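Local structure of D-glyceraldehyde dehydrogenase (NADP(+)) (Thermoplasma acidophilum, 5IZD) at residues A[57-61]-A[62-66]; A[80-83]-A[84-88]; A[99-102]-A[103-107]; A[170-173]-A[174-177]. The protein oxidises D-glyceraldehyde to glycerate with NADP(+) in the non-phosphorylated Entner-Doudoroff pathway, working as a homotetramer. All coordinates share one frame; numbering follows the deposited sequence.

Contact 1: A[57-61]-A[62-66]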
loop_
_atom_site.group_PDB
_atom_site.type_symbol
_atom_site.label_atom_id
_atom_site.label_comp_id
_atom_site.label_asym_id
_atom_site.label_seq_id
_atom_site.Cartn_x
_atom_site.Cartn_y
_atom_site.Cartn_z
ATOM N N ASN A 57 2.050 -24.076 -5.918
ATOM C CA ASN A 57 2.560 -23.010 -5.026
ATOM C C ASN A 57 4.085 -22.765 -5.283
ATOM O O ASN A 57 4.546 -21.620 -5.525
ATOM C CB ASN A 57 2.320 -23.373 -3.561
ATOM C CG ASN A 57 2.836 -22.289 -2.594
ATOM O OD1 ASN A 57 2.245 -21.271 -2.448
ATOM N ND2 ASN A 57 3.961 -22.519 -2.000
ATOM N N ASP A 58 4.836 -23.844 -5.223
ATOM C CA ASP A 58 6.302 -23.808 -5.289
ATOM C C ASP A 58 6.919 -23.369 -6.659
ATOM O O ASP A 58 8.073 -22.953 -6.663
ATOM C CB ASP A 58 6.900 -25.187 -4.840
ATOM C CG ASP A 58 6.874 -25.375 -3.296
ATOM O OD1 ASP A 58 6.379 -24.512 -2.556
ATOM O OD2 ASP A 58 7.334 -26.418 -2.800
ATOM N N LEU A 59 6.184 -23.425 -7.775
ATOM C CA LEU A 59 6.659 -22.796 -9.019
ATOM C C LEU A 59 6.907 -21.291 -8.930
ATOM O O LEU A 59 7.701 -20.756 -9.691
ATOM C CB LEU A 59 5.639 -22.985 -10.163
ATOM C CG LEU A 59 5.480 -24.280 -10.940
ATOM C CD1 LEU A 59 4.575 -23.996 -12.156
ATOM C CD2 LEU A 59 6.818 -24.798 -11.393
ATOM N N GLY A 60 6.169 -20.597 -8.062
ATOM C CA GLY A 60 6.216 -19.150 -7.986
ATOM C C GLY A 60 5.342 -18.441 -9.023
ATOM O O GLY A 60 4.985 -19.001 -10.071
ATOM N N SER A 61 5.047 -17.179 -8.721
ATOM C CA SER A 61 4.143 -16.409 -9.550
ATOM C C SER A 61 4.690 -16.145 -10.963
ATOM O O SER A 61 3.909 -16.180 -11.929
ATOM C CB SER A 61 3.708 -15.125 -8.843
ATOM O OG SER A 61 4.762 -14.192 -8.764
ATOM N N VAL A 62 6.008 -15.982 -11.128
ATOM C CA VAL A 62 6.565 -15.672 -12.481
ATOM C C VAL A 62 6.325 -16.820 -13.470
ATOM O O VAL A 62 5.840 -16.605 -14.601
ATOM C CB VAL A 62 8.074 -15.348 -12.496
ATOM C CG1 VAL A 62 8.618 -15.154 -13.915
ATOM C CG2 VAL A 62 8.353 -14.097 -11.686
ATOM N N GLU A 63 6.695 -18.017 -13.036
ATOM C CA GLU A 63 6.486 -19.198 -13.853
ATOM C C GLU A 63 4.995 -19.475 -14.065
ATOM O O GLU A 63 4.626 -19.873 -15.152
ATOM C CB GLU A 63 7.201 -20.393 -13.246
ATOM C CG GLU A 63 8.734 -20.329 -13.390
ATOM C CD GLU A 63 9.262 -20.159 -14.831
ATOM O OE1 GLU A 63 10.205 -19.373 -15.039
ATOM O OE2 GLU A 63 8.734 -20.739 -15.793
ATOM N N ARG A 64 4.148 -19.199 -13.064
ATOM C CA ARG A 64 2.732 -19.414 -13.249
ATOM C C ARG A 64 2.222 -18.401 -14.270
ATOM O O ARG A 64 1.438 -18.763 -15.139
ATOM C CB ARG A 64 1.928 -19.387 -11.930
ATOM C CG ARG A 64 2.191 -20.530 -10.973
ATOM C CD ARG A 64 1.250 -20.518 -9.786
ATOM N NE ARG A 64 1.338 -19.302 -8.957
ATOM C CZ ARG A 64 2.093 -19.116 -7.861
ATOM N NH1 ARG A 64 2.849 -20.098 -7.383
ATOM N NH2 ARG A 64 2.044 -17.938 -7.211
ATOM N N SER A 65 2.694 -17.147 -14.178
ATOM C CA SER A 65 2.340 -16.126 -15.129
ATOM C C SER A 65 2.722 -16.496 -16.536
ATOM O O SER A 65 1.998 -16.136 -17.407
ATOM C CB SER A 65 2.884 -14.721 -14.790
ATOM O OG SER A 65 4.262 -14.594 -15.068
ATOM N N LYS A 66 3.837 -17.173 -16.764
ATOM C CA LYS A 66 4.245 -17.520 -18.156
ATOM C C LYS A 66 3.241 -18.461 -18.846
ATOM O O LYS A 66 2.929 -18.288 -20.061
ATOM C CB LYS A 66 5.623 -18.158 -18.195
ATOM C CG LYS A 66 6.735 -17.173 -17.813
ATOM C CD LYS A 66 8.131 -17.791 -17.899
ATOM C CE LYS A 66 9.152 -16.723 -17.530
ATOM N NZ LYS A 66 10.455 -17.387 -17.299
HETATM O O HOH W 1 8.295 -18.226 -10.506
#
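Arg64 folds its side chain back over Gly60 and Ser61, at a sharp bend in helix 39-77. The local axes of 57-61 and 62-66 differ by 73° there. One face of the guanidinium covers the Gly60-Ser61 peptide; Gly60 C and Ser61 N lie under its outer part, not its centre. Arg64 CZ is 3.5 Å from Gly60 C. At the edge, in plane, Arg64 NH1 lies 2.9 Å from Asn57 O, a weak hydrogen bond. A bend at chi3 (-61°) carries the group back to this carbonyl. NH1 also bonds to Trp56 O, NE to Leu164 O, and the ring of Trp56 makes a cation-pi contact. An alanine here would remove the guanidinium, and Asn57 O, Trp56 O and Leu164 O would probably lose a donor while the bend lost its cover.

Gly60 sits at the bend with a positive phi (82°), where a CB would be jammed against the preceding carbonyl oxygen. After it helical bonds resume: Arg64 N to Gly60 O at 3.1 Å and Ser65 N to Ser61 O at 2.7 Å. Water 1 bridges the turn, donating a hydrogen bond to Leu59 O and accepting one from Glu63 N. Ser61 OG, buried, is hydrogen-bonded to Arg116 N and to Glu124 OE2 of the second subunit. Ser65 OG donates to Val62 O at 2.6 Å, on the same face of that carbonyl as Lys66 N.

Contact 2: A[80-83]-A[84-88]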
loop_
_atom_site.group_PDB
_atom_site.type_symbol
_atom_site.label_atom_id
_atom_site.label_comp_id
_atom_site.label_asym_id
_atom_site.label_seq_id
_atom_site.Cartn_x
_atom_site.Cartn_y
_atom_site.Cartn_z
ATOM N N ALA A 80 -11.953 -16.350 -32.667
ATOM C CA ALA A 80 -13.142 -16.631 -33.456
ATOM C C ALA A 80 -13.951 -17.846 -32.972
ATOM O O ALA A 80 -15.173 -17.780 -32.929
ATOM C CB ALA A 80 -12.769 -16.835 -34.938
ATOM N N GLU A 81 -13.284 -18.934 -32.607
ATOM C CA GLU A 81 -13.984 -20.126 -32.127
ATOM C C GLU A 81 -14.787 -19.817 -30.836
ATOM O O GLU A 81 -15.938 -20.239 -30.649
ATOM C CB GLU A 81 -12.992 -21.262 -31.879
ATOM C CG GLU A 81 -12.305 -21.811 -33.137
ATOM C CD GLU A 81 -11.251 -22.870 -32.758
ATOM O OE1 GLU A 81 -11.109 -23.179 -31.538
ATOM O OE2 GLU A 81 -10.520 -23.359 -33.629
ATOM N N LEU A 82 -14.231 -18.999 -29.983
ATOM C CA LEU A 82 -14.920 -18.647 -28.764
ATOM C C LEU A 82 -16.089 -17.689 -28.988
ATOM O O LEU A 82 -17.127 -17.847 -28.367
ATOM C CB LEU A 82 -13.932 -18.040 -27.754
ATOM C CG LEU A 82 -14.610 -17.694 -26.441
ATOM C CD1 LEU A 82 -15.255 -18.908 -25.786
ATOM C CD2 LEU A 82 -13.574 -17.106 -25.503
ATOM N N GLU A 83 -15.925 -16.771 -29.911
ATOM C CA GLU A 83 -16.935 -15.824 -30.300
ATOM C C GLU A 83 -18.168 -16.585 -30.807
ATOM O O GLU A 83 -19.272 -16.317 -30.444
ATOM C CB GLU A 83 -16.364 -14.901 -31.355
ATOM C CG GLU A 83 -15.520 -13.763 -30.779
ATOM C CD GLU A 83 -14.719 -13.000 -31.802
ATOM O OE1 GLU A 83 -14.893 -13.175 -33.010
ATOM O OE2 GLU A 83 -13.894 -12.197 -31.410
ATOM N N ASN A 84 -17.926 -17.567 -31.649
ATOM C CA ASN A 84 -18.956 -18.437 -32.157
ATOM C C ASN A 84 -19.707 -19.240 -31.099
ATOM O O ASN A 84 -20.924 -19.325 -31.137
ATOM C CB ASN A 84 -18.379 -19.359 -33.250
ATOM C CG ASN A 84 -17.937 -18.583 -34.486
ATOM O OD1 ASN A 84 -18.418 -17.465 -34.749
ATOM N ND2 ASN A 84 -17.019 -19.153 -35.246
ATOM N N ILE A 85 -18.989 -19.819 -30.160
ATOM C CA ILE A 85 -19.629 -20.587 -29.084
ATOM C C ILE A 85 -20.577 -19.699 -28.255
ATOM O O ILE A 85 -21.715 -20.089 -27.971
ATOM C CB ILE A 85 -18.570 -21.192 -28.158
ATOM C CG1 ILE A 85 -17.872 -22.326 -28.929
ATOM C CG2 ILE A 85 -19.192 -21.681 -26.865
ATOM C CD1 ILE A 85 -16.556 -22.747 -28.331
ATOM N N ILE A 86 -20.116 -18.497 -27.914
ATOM C CA ILE A 86 -20.962 -17.566 -27.210
ATOM C C ILE A 86 -22.198 -17.188 -28.018
ATOM O O ILE A 86 -23.278 -17.133 -27.447
ATOM C CB ILE A 86 -20.169 -16.309 -26.799
ATOM C CG1 ILE A 86 -19.094 -16.687 -25.768
ATOM C CG2 ILE A 86 -21.106 -15.233 -26.274
ATOM C CD1 ILE A 86 -18.014 -15.660 -25.675
ATOM N N MET A 87 -22.054 -16.936 -29.329
ATOM C CA MET A 87 -23.221 -16.605 -30.150
ATOM C C MET A 87 -24.159 -17.775 -30.199
ATOM O O MET A 87 -25.359 -17.576 -30.103
ATOM C CB MET A 87 -22.866 -16.111 -31.561
ATOM C CG MET A 87 -22.112 -14.760 -31.529
ATOM S SD MET A 87 -21.899 -14.157 -33.229
ATOM C CE MET A 87 -20.503 -15.173 -33.723
ATOM N N GLU A 88 -23.617 -18.990 -30.244
ATOM C CA GLU A 88 -24.464 -20.213 -30.324
ATOM C C GLU A 88 -25.148 -20.520 -28.960
ATOM O O GLU A 88 -26.357 -20.778 -28.914
ATOM C CB GLU A 88 -23.671 -21.447 -30.803
ATOM C CG GLU A 88 -23.237 -21.480 -32.277
#
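Helix 79-90 carries this contact, within a predicted coiled coil, and its one apolar pair between the two segments is Leu82 with Ile86. Leu82 CG lies 4.0 Å from Ile86 CD1, and the two side chains cross obliquely. They are one turn apart and share a buried face. Leu82 has CG anti to the backbone N (chi1 -178°), which leans it along the helix toward Ile86.

The backbone is regular. Asn84 N, Ile85 N, Ile86 N and Met87 N each donate to the carbonyl four residues back. Ile86 N to Leu82 O, at 3.1 Å, is the straightest of the four, with an N-H...O angle of 171°. The following side chains start beside their own backbone N, and their gamma carbons lie against those same carbonyls. Ile85 CG1 is 3.3 Å from Glu81 O, and Ile86 CG1 is 3.5 Å from Leu82 O. Met87 CG is 3.4 Å from Glu83 O. A bend at chi3 then turns Met87 CE back to 3.7 Å from Glu83 O. Asn84 lays its amide by Ala80 O without bonding to it.

The charged ends find partners elsewhere. Glu83 OE2 makes a salt bridge to Arg79, and Glu81 OE1 accepts from Trp183 NE1. Leu82 touches Val101 of helix 94-112 and Trp183 of helix 178-190, while Ala80 and Asn84 lie exposed. Such a division is typical of an amphipathic helix packed between neighbouring helices of its own chain.

Contact 3: A[99-102]-A[103-107]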
loop_
_atom_site.group_PDB
_atom_site.type_symbol
_atom_site.label_atom_id
_atom_site.label_comp_id
_atom_site.label_asym_id
_atom_site.label_seq_id
_atom_site.Cartn_x
_atom_site.Cartn_y
_atom_site.Cartn_z
ATOM N N GLU A 99 -16.824 -8.371 -27.965
ATOM C CA GLU A 99 -16.486 -7.592 -26.787
ATOM C C GLU A 99 -16.194 -8.499 -25.575
ATOM O O GLU A 99 -15.213 -8.293 -24.879
ATOM C CB GLU A 99 -17.582 -6.538 -26.519
ATOM C CG GLU A 99 -17.722 -6.078 -25.112
ATOM C CD GLU A 99 -18.705 -4.925 -24.980
ATOM O OE1 GLU A 99 -18.394 -4.032 -24.153
ATOM O OE2 GLU A 99 -19.765 -4.937 -25.642
ATOM N N GLU A 100 -16.976 -9.545 -25.385
ATOM C CA GLU A 100 -16.730 -10.463 -24.304
ATOM C C GLU A 100 -15.374 -11.152 -24.405
ATOM O O GLU A 100 -14.689 -11.317 -23.428
ATOM C CB GLU A 100 -17.850 -11.463 -24.130
ATOM C CG GLU A 100 -17.610 -12.352 -22.941
ATOM C CD GLU A 100 -18.808 -13.117 -22.477
ATOM O OE1 GLU A 100 -19.901 -12.948 -23.013
ATOM O OE2 GLU A 100 -18.645 -13.897 -21.568
ATOM N N VAL A 101 -14.993 -11.532 -25.609
ATOM C CA VAL A 101 -13.725 -12.176 -25.837
ATOM C C VAL A 101 -12.565 -11.173 -25.675
ATOM O O VAL A 101 -11.527 -11.496 -25.186
ATOM C CB VAL A 101 -13.726 -12.937 -27.173
ATOM C CG1 VAL A 101 -12.382 -13.547 -27.432
ATOM C CG2 VAL A 101 -14.794 -14.017 -27.134
ATOM N N ASP A 102 -12.788 -9.941 -26.068
ATOM C CA ASP A 102 -11.829 -8.890 -25.884
ATOM C C ASP A 102 -11.517 -8.861 -24.370
ATOM O O ASP A 102 -10.403 -8.818 -23.959
ATOM C CB ASP A 102 -12.455 -7.558 -26.267
ATOM C CG ASP A 102 -12.345 -7.238 -27.743
ATOM O OD1 ASP A 102 -11.703 -7.969 -28.470
ATOM O OD2 ASP A 102 -12.879 -6.223 -28.168
ATOM N N GLY A 103 -12.566 -8.891 -23.578
ATOM C CA GLY A 103 -12.508 -8.851 -22.144
ATOM C C GLY A 103 -11.849 -10.027 -21.507
ATOM O O GLY A 103 -11.234 -9.897 -20.488
ATOM N N VAL A 104 -11.979 -11.188 -22.115
ATOM C CA VAL A 104 -11.353 -12.372 -21.603
ATOM C C VAL A 104 -9.843 -12.153 -21.710
ATOM O O VAL A 104 -9.127 -12.444 -20.814
ATOM C CB VAL A 104 -11.796 -13.650 -22.389
ATOM C CG1 VAL A 104 -10.813 -14.778 -22.246
ATOM C CG2 VAL A 104 -13.164 -14.137 -21.968
ATOM N N ILE A 105 -9.419 -11.647 -22.847
ATOM C CA ILE A 105 -8.018 -11.404 -23.208
ATOM C C ILE A 105 -7.463 -10.287 -22.331
ATOM O O ILE A 105 -6.433 -10.501 -21.702
ATOM C CB ILE A 105 -7.843 -11.077 -24.727
ATOM C CG1 ILE A 105 -8.148 -12.328 -25.585
ATOM C CG2 ILE A 105 -6.446 -10.523 -25.047
ATOM C CD1 ILE A 105 -8.565 -12.017 -27.019
ATOM N N ASP A 106 -8.169 -9.193 -22.174
ATOM C CA ASP A 106 -7.734 -8.134 -21.286
ATOM C C ASP A 106 -7.607 -8.561 -19.819
ATOM O O ASP A 106 -6.712 -8.144 -19.160
ATOM C CB ASP A 106 -8.659 -6.933 -21.368
ATOM C CG ASP A 106 -8.208 -5.757 -20.457
ATOM O OD1 ASP A 106 -7.263 -5.088 -20.785
ATOM O OD2 ASP A 106 -8.805 -5.504 -19.419
ATOM N N GLN A 107 -8.491 -9.407 -19.335
ATOM C CA GLN A 107 -8.503 -9.765 -17.954
ATOM C C GLN A 107 -7.386 -10.721 -17.626
ATOM O O GLN A 107 -6.730 -10.615 -16.593
ATOM C CB GLN A 107 -9.830 -10.402 -17.559
ATOM C CG GLN A 107 -10.953 -9.427 -17.309
ATOM C CD GLN A 107 -12.196 -10.196 -16.891
ATOM O OE1 GLN A 107 -12.527 -10.254 -15.705
ATOM N NE2 GLN A 107 -12.825 -10.884 -17.849
#
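Val101 and Ile105 lie one turn apart on helix 94-112 and form the one apolar side-chain pair between 99-102 and 103-107. Val101 CG1 meets Ile105 CD1 at 4.1 Å, the two branches set at a slant. Ile105 has CG1 beside its backbone N (chi1 -68°), which brings CD1 back over Val101 O at 3.5 Å. Both residues also touch Arg79 of helix 79-90. Val104 points to another side, its CG2 lying 3.5 Å from Glu100 O, and it packs on Ala156 of helix 153-164.

Gly103 N donates to Glu99 O at 3.0 Å. Val104 N is bonded to Glu100 O, with a weak second bond to Val101 O.

The acids have partners outside the segments. Buried Glu100 binds Lys92 through OE1 and takes the amides of Ala152 and Gly153 on OE2. Its side chain is about 7 Å from that of Asn149, the probable transition-state stabiliser. Asp106 OD1 forms a salt bridge with Arg116 of the fourth subunit. Gln107 NE2 gives a bond to Gly153 O. Gly103 O accepts from Gln107 N. Gln107 NE2, 3.2 Å from Gly103 O, comes from above the carbonyl plane, on the opposite face.

Contact 4: A[170-173]-A[174-177]. With NAP (NADP nicotinamide-adenine-dinucleotide phosphate), chain I.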
loop_
_atom_site.group_PDB
_atom_site.type_symbol
_atom_site.label_atom_id
_atom_site.label_comp_id
_atom_site.label_asym_id
_atom_site.label_seq_id
_atom_site.Cartn_x
_atom_site.Cartn_y
_atom_site.Cartn_z
ATOM N N VAL A 170 -10.957 -26.043 -9.090
ATOM C CA VAL A 170 -12.103 -26.820 -9.623
ATOM C C VAL A 170 -13.221 -25.857 -10.099
ATOM O O VAL A 170 -13.856 -25.137 -9.268
ATOM C CB VAL A 170 -12.688 -27.779 -8.574
ATOM C CG1 VAL A 170 -13.836 -28.599 -9.154
ATOM C CG2 VAL A 170 -11.608 -28.690 -7.987
ATOM N N LEU A 171 -13.423 -25.821 -11.424
ATOM C CA LEU A 171 -14.424 -24.994 -12.084
ATOM C C LEU A 171 -15.722 -25.787 -12.423
ATOM O O LEU A 171 -15.647 -26.864 -13.055
ATOM C CB LEU A 171 -13.827 -24.354 -13.361
ATOM C CG LEU A 171 -14.770 -23.598 -14.311
ATOM C CD1 LEU A 171 -15.250 -22.265 -13.726
ATOM C CD2 LEU A 171 -14.072 -23.302 -15.605
ATOM N N LYS A 172 -16.877 -25.236 -12.092
ATOM C CA LYS A 172 -18.175 -25.769 -12.463
ATOM C C LYS A 172 -18.980 -24.612 -13.048
ATOM O O LYS A 172 -19.361 -23.716 -12.330
ATOM C CB LYS A 172 -18.903 -26.441 -11.329
ATOM C CG LYS A 172 -20.270 -26.987 -11.691
ATOM C CD LYS A 172 -21.384 -26.149 -11.112
ATOM C CE LYS A 172 -22.778 -26.530 -11.561
ATOM N NZ LYS A 172 -23.083 -25.989 -12.886
ATOM N N PRO A 173 -19.206 -24.634 -14.355
ATOM C CA PRO A 173 -19.923 -23.555 -14.991
ATOM C C PRO A 173 -21.423 -23.744 -14.927
ATOM O O PRO A 173 -21.926 -24.718 -14.455
ATOM C CB PRO A 173 -19.440 -23.627 -16.401
ATOM C CG PRO A 173 -19.265 -25.094 -16.627
ATOM C CD PRO A 173 -18.752 -25.629 -15.331
ATOM N N SER A 174 -22.127 -22.748 -15.392
ATOM C CA SER A 174 -23.572 -22.803 -15.428
ATOM C C SER A 174 -23.992 -23.953 -16.336
ATOM O O SER A 174 -23.363 -24.199 -17.397
ATOM C CB SER A 174 -24.162 -21.507 -15.970
ATOM O OG SER A 174 -25.481 -21.727 -16.417
ATOM N N SER A 175 -25.093 -24.610 -15.980
ATOM C CA SER A 175 -25.646 -25.637 -16.869
ATOM C C SER A 175 -26.205 -25.089 -18.178
ATOM O O SER A 175 -26.410 -25.874 -19.117
ATOM C CB SER A 175 -26.738 -26.434 -16.169
ATOM O OG SER A 175 -26.130 -27.252 -15.205
ATOM N N ASP A 176 -26.430 -23.780 -18.265
ATOM C CA ASP A 176 -26.842 -23.197 -19.528
ATOM C C ASP A 176 -25.696 -22.939 -20.515
ATOM O O ASP A 176 -25.969 -22.716 -21.694
ATOM C CB ASP A 176 -27.587 -21.882 -19.306
ATOM C CG ASP A 176 -28.918 -22.076 -18.634
ATOM O OD1 ASP A 176 -29.862 -22.499 -19.330
ATOM O OD2 ASP A 176 -29.021 -21.814 -17.417
ATOM N N THR A 177 -24.442 -22.940 -20.051
ATOM C CA THR A 177 -23.310 -22.503 -20.866
ATOM C C THR A 177 -22.026 -23.314 -20.596
ATOM O O THR A 177 -20.964 -22.731 -20.393
ATOM C CB THR A 177 -22.971 -21.000 -20.674
ATOM O OG1 THR A 177 -22.611 -20.751 -19.304
ATOM C CG2 THR A 177 -24.104 -20.086 -21.074
HETATM P PA NAP I . -27.434 -19.297 -10.308
HETATM O O1A NAP I . -28.416 -20.367 -9.944
HETATM O O2A NAP I . -27.022 -18.312 -9.235
HETATM O O5B NAP I . -26.111 -20.018 -10.940
HETATM C C5B NAP I . -24.751 -19.568 -10.745
HETATM C C4B NAP I . -23.801 -20.771 -10.593
HETATM O O4B NAP I . -24.052 -21.438 -9.341
HETATM C C3B NAP I . -24.022 -21.850 -11.673
HETATM O O3B NAP I . -22.756 -22.499 -11.967
HETATM C C2B NAP I . -24.964 -22.809 -10.999
HETATM O O2B NAP I . -25.024 -24.091 -11.616
HETATM C C1B NAP I . -24.399 -22.831 -9.605
HETATM N N9A NAP I . -25.300 -23.342 -8.561
HETATM C C8A NAP I . -26.658 -23.434 -8.576
HETATM N N7A NAP I . -27.132 -23.961 -7.467
HETATM C C5A NAP I . -25.995 -24.188 -6.684
HETATM C C6A NAP I . -25.823 -24.715 -5.403
HETATM N N6A NAP I . -26.844 -25.114 -4.635
HETATM N N1A NAP I . -24.570 -24.811 -4.914
HETATM C C2A NAP I . -23.536 -24.433 -5.687
HETATM N N3A NAP I . -23.610 -23.934 -6.928
HETATM C C4A NAP I . -24.888 -23.828 -7.358
HETATM O O3 NAP I . -28.043 -18.498 -11.537
HETATM P PN NAP I . -29.429 -18.696 -12.333
HETATM O O1N NAP I . -29.433 -20.035 -13.047
HETATM O O2N NAP I . -29.637 -17.533 -13.273
HETATM O O5D NAP I . -30.516 -18.691 -11.229
HETATM P P2B NAP I . -26.365 -24.481 -12.510
HETATM O O1X NAP I . -26.159 -25.937 -12.957
HETATM O O2X NAP I . -26.405 -23.610 -13.675
HETATM O O3X NAP I . -27.586 -24.376 -11.662
#
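Strand 168-172 ends at Lys172, and after Pro173 the chain enters a type I beta turn from Ser174 to Thr177, closed by Thr177 N to Ser174 O at 3.1 Å. Lys172 and Ser175 come together round the 2'-phosphate of NADP, in the Rossmann-type coenzyme domain of the aldehyde dehydrogenase fold. Lys172 NZ donates to the ester oxygen NADP O2B at 3.0 Å and to the phosphate oxygen NADP O1X at 3.1 Å. Its chain leaves the strand bent at chi2 (-107°), away from a staggered value, and bends again at chi4 to reach the phosphate.

Ser175 grips the phosphate with two groups. Ser175 N donates to NADP O2X at 2.8 Å and is nearly straight (166°). Ser175 OG, set beside its own backbone N (chi1 -71°), donates to NADP O1X at 2.6 Å, so both donors face the phosphate. O1X is therefore held by both the lysine and the serine. The positive charge of Lys172 probably offsets part of the phosphate charge. A methionine in its place would take away the ammonium group, and O2B and O1X would probably lose a donor and the phosphate its charged mate.

Trp148 and Thr146 line the same pocket, touching Ser174 and Pro173. The loop contains an ST turn, in which Ser174 OG accepts from Asp176 N at 2.9 Å.

How the contacts relate
Contacts 1, 2 and 3 are helical, and contact 4 is a loop after a strand. Contact 4 is buried and alone meets NADP. The helical three are partly buried. Contacts 2 and 3 lie on successive helices and touch, Leu82 CD2 meeting Val101 CG2 at 3.7 Å, so they pack on each other, mainly through apolar carbons. Contact 1 stands apart, with its centre about 30 Å from that of contact 2, and differs in chemistry: an arginine holds a bend by polar bonds. Contacts 1 and 3 both reach other subunits, while 2 and 4 touch none. Contact 4 instead binds an anion, using a lysine and serine groups.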